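Local coordinates for putative uncharacterized protein (Coprinopsis cinerea, PDB 3W9A) that probably hydrolyses beta-glucans, as a fungal glycoside hydrolase of family 131 whose catalytic domain is a beta-jelly roll, at residues A[150-153]-A[154-157]; A[107-110]-A[111-114]. All coordinates share one frame; numbering follows the deposited sequence.

Contact 1 of 2, residues A[150-153]-A[154-157]; sequences PFTA and DTWF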
ATOM      1  N   PRO A 150      -4.808  -5.148 -15.890  1.00 17.33           N
ATOM      2  CA  PRO A 150      -4.320  -6.489 -15.638  1.00 16.74           C
ATOM      3  C   PRO A 150      -3.138  -6.502 -14.664  1.00 15.95           C
ATOM      4  O   PRO A 150      -2.182  -5.767 -14.848  1.00 14.92           O
ATOM      5  CB  PRO A 150      -3.902  -6.950 -17.031  1.00 16.91           C
ATOM      6  CG  PRO A 150      -4.942  -6.328 -17.917  1.00 17.14           C
ATOM      7  CD  PRO A 150      -5.219  -4.975 -17.301  1.00 17.55           C
ATOM      8  N   PHE A 151      -3.223  -7.317 -13.618  1.00 16.30           N
ATOM      9  CA  PHE A 151      -2.165  -7.357 -12.603  1.00 16.09           C
ATOM     10  C   PHE A 151      -1.015  -8.253 -13.114  1.00 17.04           C
ATOM     11  O   PHE A 151      -0.835  -9.391 -12.676  1.00 18.53           O
ATOM     12  CB  PHE A 151      -2.746  -7.838 -11.259  1.00 15.80           C
ATOM     13  CG  PHE A 151      -1.853  -7.594 -10.057  1.00 14.97           C
ATOM     14  CD1 PHE A 151      -2.128  -8.227  -8.850  1.00 14.85           C
ATOM     15  CD2 PHE A 151      -0.769  -6.736 -10.109  1.00 14.66           C
ATOM     16  CE1 PHE A 151      -1.342  -8.001  -7.732  1.00 14.97           C
ATOM     17  CE2 PHE A 151       0.032  -6.533  -8.998  1.00 14.83           C
ATOM     18  CZ  PHE A 151      -0.256  -7.154  -7.809  1.00 14.17           C
ATOM     19  N   THR A 152      -0.239  -7.708 -14.051  1.00 17.63           N
ATOM     20  CA  THR A 152       0.838  -8.427 -14.708  1.00 17.77           C
ATOM     21  C   THR A 152       1.963  -8.741 -13.727  1.00 17.80           C
ATOM     22  O   THR A 152       2.416  -7.851 -12.999  1.00 16.92           O
ATOM     23  CB  THR A 152       1.432  -7.598 -15.862  1.00 18.11           C
ATOM     24  OG1 THR A 152       0.379  -7.022 -16.651  1.00 19.95           O
ATOM     25  CG2 THR A 152       2.275  -8.468 -16.756  1.00 18.89           C
ATOM     26  N   ALA A 153       2.421  -9.994 -13.733  1.00 16.29           N
ATOM     27  CA  ALA A 153       3.536 -10.413 -12.902  1.00 16.08           C
ATOM     28  C   ALA A 153       4.781  -9.587 -13.212  1.00 16.04           C
ATOM     29  O   ALA A 153       5.077  -9.294 -14.367  1.00 15.79           O
ATOM     30  CB  ALA A 153       3.830 -11.906 -13.088  1.00 16.02           C
ATOM     31  N   ASP A 154       5.477  -9.185 -12.151  1.00 16.07           N
ATOM     32  CA  ASP A 154       6.729  -8.413 -12.222  1.00 16.71           C
ATOM     33  C   ASP A 154       6.667  -6.976 -12.731  1.00 15.70           C
ATOM     34  O   ASP A 154       7.676  -6.292 -12.766  1.00 16.01           O
ATOM     35  CB  ASP A 154       7.817  -9.230 -12.923  1.00 17.68           C
ATOM     36  CG  ASP A 154       8.284 -10.394 -12.056  1.00 18.93           C
ATOM     37  OD1 ASP A 154       7.958 -11.543 -12.388  1.00 20.40           O
ATOM     38  OD2 ASP A 154       8.910 -10.149 -10.995  1.00 20.63           O
ATOM     39  N   THR A 155       5.484  -6.501 -13.077  1.00 15.00           N
ATOM     40  CA  THR A 155       5.307  -5.106 -13.417  1.00 14.77           C
ATOM     41  C   THR A 155       5.114  -4.284 -12.139  1.00 13.67           C
ATOM     42  O   THR A 155       4.375  -4.686 -11.244  1.00 13.88           O
ATOM     43  CB  THR A 155       4.121  -4.958 -14.369  1.00 15.18           C
ATOM     44  OG1 THR A 155       4.389  -5.734 -15.551  1.00 16.13           O
ATOM     45  CG2 THR A 155       3.910  -3.523 -14.738  1.00 15.14           C
ATOM     46  N   TRP A 156       5.806  -3.154 -12.028  1.00 12.94           N
ATOM     47  CA  TRP A 156       5.692  -2.331 -10.824  1.00 12.47           C
ATOM     48  C   TRP A 156       4.631  -1.302 -11.100  1.00 12.80           C
ATOM     49  O   TRP A 156       4.756  -0.530 -12.027  1.00 13.79           O
ATOM     50  CB  TRP A 156       7.022  -1.678 -10.430  1.00 11.82           C
ATOM     51  CG  TRP A 156       7.844  -2.517  -9.518  1.00 11.73           C
ATOM     52  CD1 TRP A 156       8.932  -3.311  -9.849  1.00 11.59           C
ATOM     53  CD2 TRP A 156       7.649  -2.681  -8.103  1.00 11.63           C
ATOM     54  NE1 TRP A 156       9.412  -3.930  -8.722  1.00 11.69           N
ATOM     55  CE2 TRP A 156       8.644  -3.571  -7.643  1.00 11.49           C
ATOM     56  CE3 TRP A 156       6.719  -2.167  -7.182  1.00 11.48           C
ATOM     57  CZ2 TRP A 156       8.741  -3.955  -6.295  1.00 11.77           C
ATOM     58  CZ3 TRP A 156       6.827  -2.542  -5.835  1.00 11.41           C
ATOM     59  CH2 TRP A 156       7.828  -3.424  -5.409  1.00 11.58           C
ATOM     60  N   PHE A 157       3.565  -1.338 -10.311  1.00 13.13           N
ATOM     61  CA  PHE A 157       2.452  -0.426 -10.451  1.00 12.88           C
ATOM     62  C   PHE A 157       2.576   0.684  -9.434  1.00 12.81           C
ATOM     63  O   PHE A 157       2.549   0.449  -8.210  1.00 13.46           O
ATOM     64  CB  PHE A 157       1.144  -1.189 -10.313  1.00 12.90           C
ATOM     65  CG  PHE A 157       0.903  -2.147 -11.443  1.00 12.97           C
ATOM     66  CD1 PHE A 157       0.348  -1.698 -12.649  1.00 12.83           C
ATOM     67  CD2 PHE A 157       1.264  -3.489 -11.327  1.00 12.62           C
ATOM     68  CE1 PHE A 157       0.141  -2.575 -13.702  1.00 12.89           C
ATOM     69  CE2 PHE A 157       1.052  -4.373 -12.376  1.00 12.93           C
ATOM     70  CZ  PHE A 157       0.488  -3.920 -13.563  1.00 12.72           C
TER
HETATM   71  O   HOH W   1       3.012  -6.972 -10.515  1.00 10.22           O
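Phe-151 and Phe-157 meet across the connection 150-157 at an oblique angle, their planes 62° apart and their ring centroids 5.9 Å from each other. CE2 of Phe-157 lies 3.7 Å from CD2 of Phe-151, at the edge of the Phe-151 ring and in its plane. With CG anti to the backbone N (chi1 -165°), Phe-151 swings its ring end back to this meeting point although its CB heads away. The far end of the Phe-157 ring reaches the backbone carbonyl of Pro-150, its CZ 3.5 Å from Pro-150 O. One face of the same ring carries the methyl CG2 of Thr-155, 3.6 Å above the plane and offset toward the rim.

The chain reverses in a type II beta turn from Thr-152 to Thr-155, closed by a weak hydrogen bond of 3.4 Å from Thr-155 N to Thr-152 O. Asp-154 takes the positive phi (68°) expected at the third position. Within the turn, OG1 of Thr-155 lies 3.5 Å from CB of Thr-152. A water at the Phe-157 ring edge sits 2.7 Å from Thr-152 O and also approaches Thr-155 O.

This connection links strand 144-150 to strand 157-164; Phe-151 packs edge-to-face with Tyr-128 and touches Leu-137 of strand 136-141, while Phe-157 pairs through its backbone with Ile-100 of strand 93-101.

Contact 2 of 2, residues A[107-110]-A[111-114]; sequences APDP and TLEH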
ATOM      1  N   ALA A 107       1.718 -16.228  -5.899  1.00 12.79           N
ATOM      2  CA  ALA A 107       0.936 -15.239  -6.618  1.00 12.52           C
ATOM      3  C   ALA A 107      -0.408 -15.094  -5.937  1.00 12.52           C
ATOM      4  O   ALA A 107      -1.015 -16.088  -5.587  1.00 13.12           O
ATOM      5  CB  ALA A 107       0.745 -15.684  -8.062  1.00 12.42           C
ATOM      6  N   PRO A 108      -0.870 -13.863  -5.709  1.00 12.58           N
ATOM      7  CA  PRO A 108      -2.211 -13.729  -5.164  1.00 12.65           C
ATOM      8  C   PRO A 108      -3.264 -14.506  -5.979  1.00 13.18           C
ATOM      9  O   PRO A 108      -3.163 -14.579  -7.200  1.00 13.12           O
ATOM     10  CB  PRO A 108      -2.449 -12.223  -5.231  1.00 12.77           C
ATOM     11  CG  PRO A 108      -1.091 -11.639  -5.054  1.00 12.64           C
ATOM     12  CD  PRO A 108      -0.158 -12.575  -5.748  1.00 12.70           C
ATOM     13  N   ASP A 109      -4.254 -15.063  -5.284  1.00 13.39           N
ATOM     14  CA  ASP A 109      -5.321 -15.874  -5.874  1.00 13.67           C
ATOM     15  C   ASP A 109      -6.408 -15.002  -6.507  1.00 14.46           C
ATOM     16  O   ASP A 109      -7.202 -14.393  -5.787  1.00 14.13           O
ATOM     17  CB  ASP A 109      -5.930 -16.742  -4.780  1.00 13.42           C
ATOM     18  CG  ASP A 109      -6.925 -17.752  -5.296  1.00 12.99           C
ATOM     19  OD1 ASP A 109      -7.456 -17.607  -6.405  1.00 13.16           O
ATOM     20  OD2 ASP A 109      -7.190 -18.697  -4.551  1.00 12.67           O
ATOM     21  N   PRO A 110      -6.477 -14.974  -7.853  1.00 15.29           N
ATOM     22  CA  PRO A 110      -7.478 -14.131  -8.526  1.00 16.17           C
ATOM     23  C   PRO A 110      -8.942 -14.575  -8.374  1.00 16.95           C
ATOM     24  O   PRO A 110      -9.846 -13.875  -8.840  1.00 19.95           O
ATOM     25  CB  PRO A 110      -7.047 -14.185  -9.993  1.00 16.15           C
ATOM     26  CG  PRO A 110      -6.314 -15.475 -10.135  1.00 15.84           C
ATOM     27  CD  PRO A 110      -5.660 -15.739  -8.814  1.00 15.60           C
ATOM     28  N   THR A 111      -9.188 -15.722  -7.743  1.00 16.99           N
ATOM     29  CA  THR A 111     -10.557 -16.173  -7.475  1.00 16.21           C
ATOM     30  C   THR A 111     -11.111 -15.648  -6.130  1.00 15.78           C
ATOM     31  O   THR A 111     -12.263 -15.890  -5.816  1.00 14.82           O
ATOM     32  CB  THR A 111     -10.641 -17.721  -7.479  1.00 16.26           C
ATOM     33  OG1 THR A 111      -9.949 -18.271  -6.344  1.00 14.96           O
ATOM     34  CG2 THR A 111     -10.037 -18.286  -8.772  1.00 16.50           C
ATOM     35  N   LEU A 112     -10.289 -14.940  -5.351  1.00 14.59           N
ATOM     36  CA  LEU A 112     -10.646 -14.521  -3.996  1.00 14.11           C
ATOM     37  C   LEU A 112     -10.502 -13.020  -3.816  1.00 13.90           C
ATOM     38  O   LEU A 112      -9.603 -12.406  -4.396  1.00 13.63           O
ATOM     39  CB  LEU A 112      -9.729 -15.207  -2.985  1.00 14.24           C
ATOM     40  CG  LEU A 112      -9.876 -16.721  -2.853  1.00 13.96           C
ATOM     41  CD1 LEU A 112      -8.876 -17.231  -1.839  1.00 13.98           C
ATOM     42  CD2 LEU A 112     -11.282 -17.100  -2.443  1.00 13.87           C
ATOM     43  N   GLU A 113     -11.378 -12.432  -2.997  1.00 13.93           N
ATOM     44  CA  GLU A 113     -11.370 -10.982  -2.800  1.00 13.89           C
ATOM     45  C   GLU A 113     -10.216 -10.550  -1.898  1.00 13.60           C
ATOM     46  O   GLU A 113     -10.002 -11.161  -0.848  1.00 13.58           O
ATOM     47  CB  GLU A 113     -12.686 -10.499  -2.184  1.00 14.16           C
ATOM     48  CG  GLU A 113     -12.698  -8.987  -1.970  1.00 14.34           C
ATOM     49  CD  GLU A 113     -14.026  -8.457  -1.486  1.00 14.66           C
ATOM     50  OE1 GLU A 113     -15.041  -9.176  -1.571  1.00 14.81           O
ATOM     51  OE2 GLU A 113     -14.043  -7.313  -1.000  1.00 14.61           O
ATOM     52  N   HIS A 114      -9.508  -9.490  -2.320  1.00 13.44           N
ATOM     53  CA  HIS A 114      -8.429  -8.840  -1.565  1.00 13.12           C
ATOM     54  C   HIS A 114      -8.706  -7.368  -1.478  1.00 13.01           C
ATOM     55  O   HIS A 114      -9.203  -6.780  -2.433  1.00 12.98           O
ATOM     56  CB  HIS A 114      -7.081  -8.939  -2.278  1.00 13.19           C
ATOM     57  CG  HIS A 114      -6.682 -10.324  -2.617  1.00 13.29           C
ATOM     58  ND1 HIS A 114      -7.297 -11.037  -3.616  1.00 13.55           N
ATOM     59  CD2 HIS A 114      -5.723 -11.127  -2.106  1.00 13.51           C
ATOM     60  CE1 HIS A 114      -6.739 -12.230  -3.701  1.00 13.92           C
ATOM     61  NE2 HIS A 114      -5.783 -12.312  -2.795  1.00 13.97           N
TER
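The carboxylate of Asp-109 receives two hydrogen bonds from Thr-111 on a single oxygen. OD1 of Asp-109 takes OG1 of Thr-111 at 2.6 Å and, from the same face of the carboxylate, the backbone N of Thr-111 at 2.9 Å. Both donors stand above the carboxylate plane, about 35° out of it. Two torsions make this possible: Asp-109 extends CG anti to its N (chi1 -173°), carrying the carboxylate over the turn, and Thr-111 accepts the crowded position between N and the carbonyl carbon (chi1 69°), which turns its hydroxyl back to the acid.

The side-chain bond to Thr-111 N defines an Asx turn, laid over a type I beta turn from Asp-109 to Leu-112 with Pro-110 second; Leu-112 N closes it on Asp-109 O at 3.2 Å. This loop of the jelly roll leads into strand 114-119. With an alanine here at Asp-109, the hydroxyl and N-H of Thr-111 would probably lose their shared acceptor, and the hydroxyl would be set free to rotate.

OD2, the other carboxylate oxygen of Asp-109, touches Leu-112 at 3.5 Å from CD1, the two side chains set across each other. Past the turn, the His-114 ring presents its CE1 edge in plane to Asp-109 O, at 3.0 Å. NE2 of that ring bonds to Glu-213 OE2, which also takes the backbone N of Asp-109, while ND1 bonds to Tyr-128 O.

How the contacts relate
From the N terminus, strand 93-101 runs into the loop that carries contact 2, whose turn delivers the chain to strand 114-119 of the other sheet. Strand 144-150 of that second sheet then leads into contact 1, which returns the chain to the first sheet at strand 157-164, itself paired antiparallel with 93-101. The two contacts are therefore in series, neither nested nor crossed, and both lie on connections between the two sheets. Their centres are about 14 Å apart. The nearest atoms of contact 1 and contact 2 are about 5 Å apart and do not touch. Shared neighbours bridge them: Tyr-128 and Trp-215 meet the rings of both Phe-151 and His-114, and Arg-102 touches residues of both.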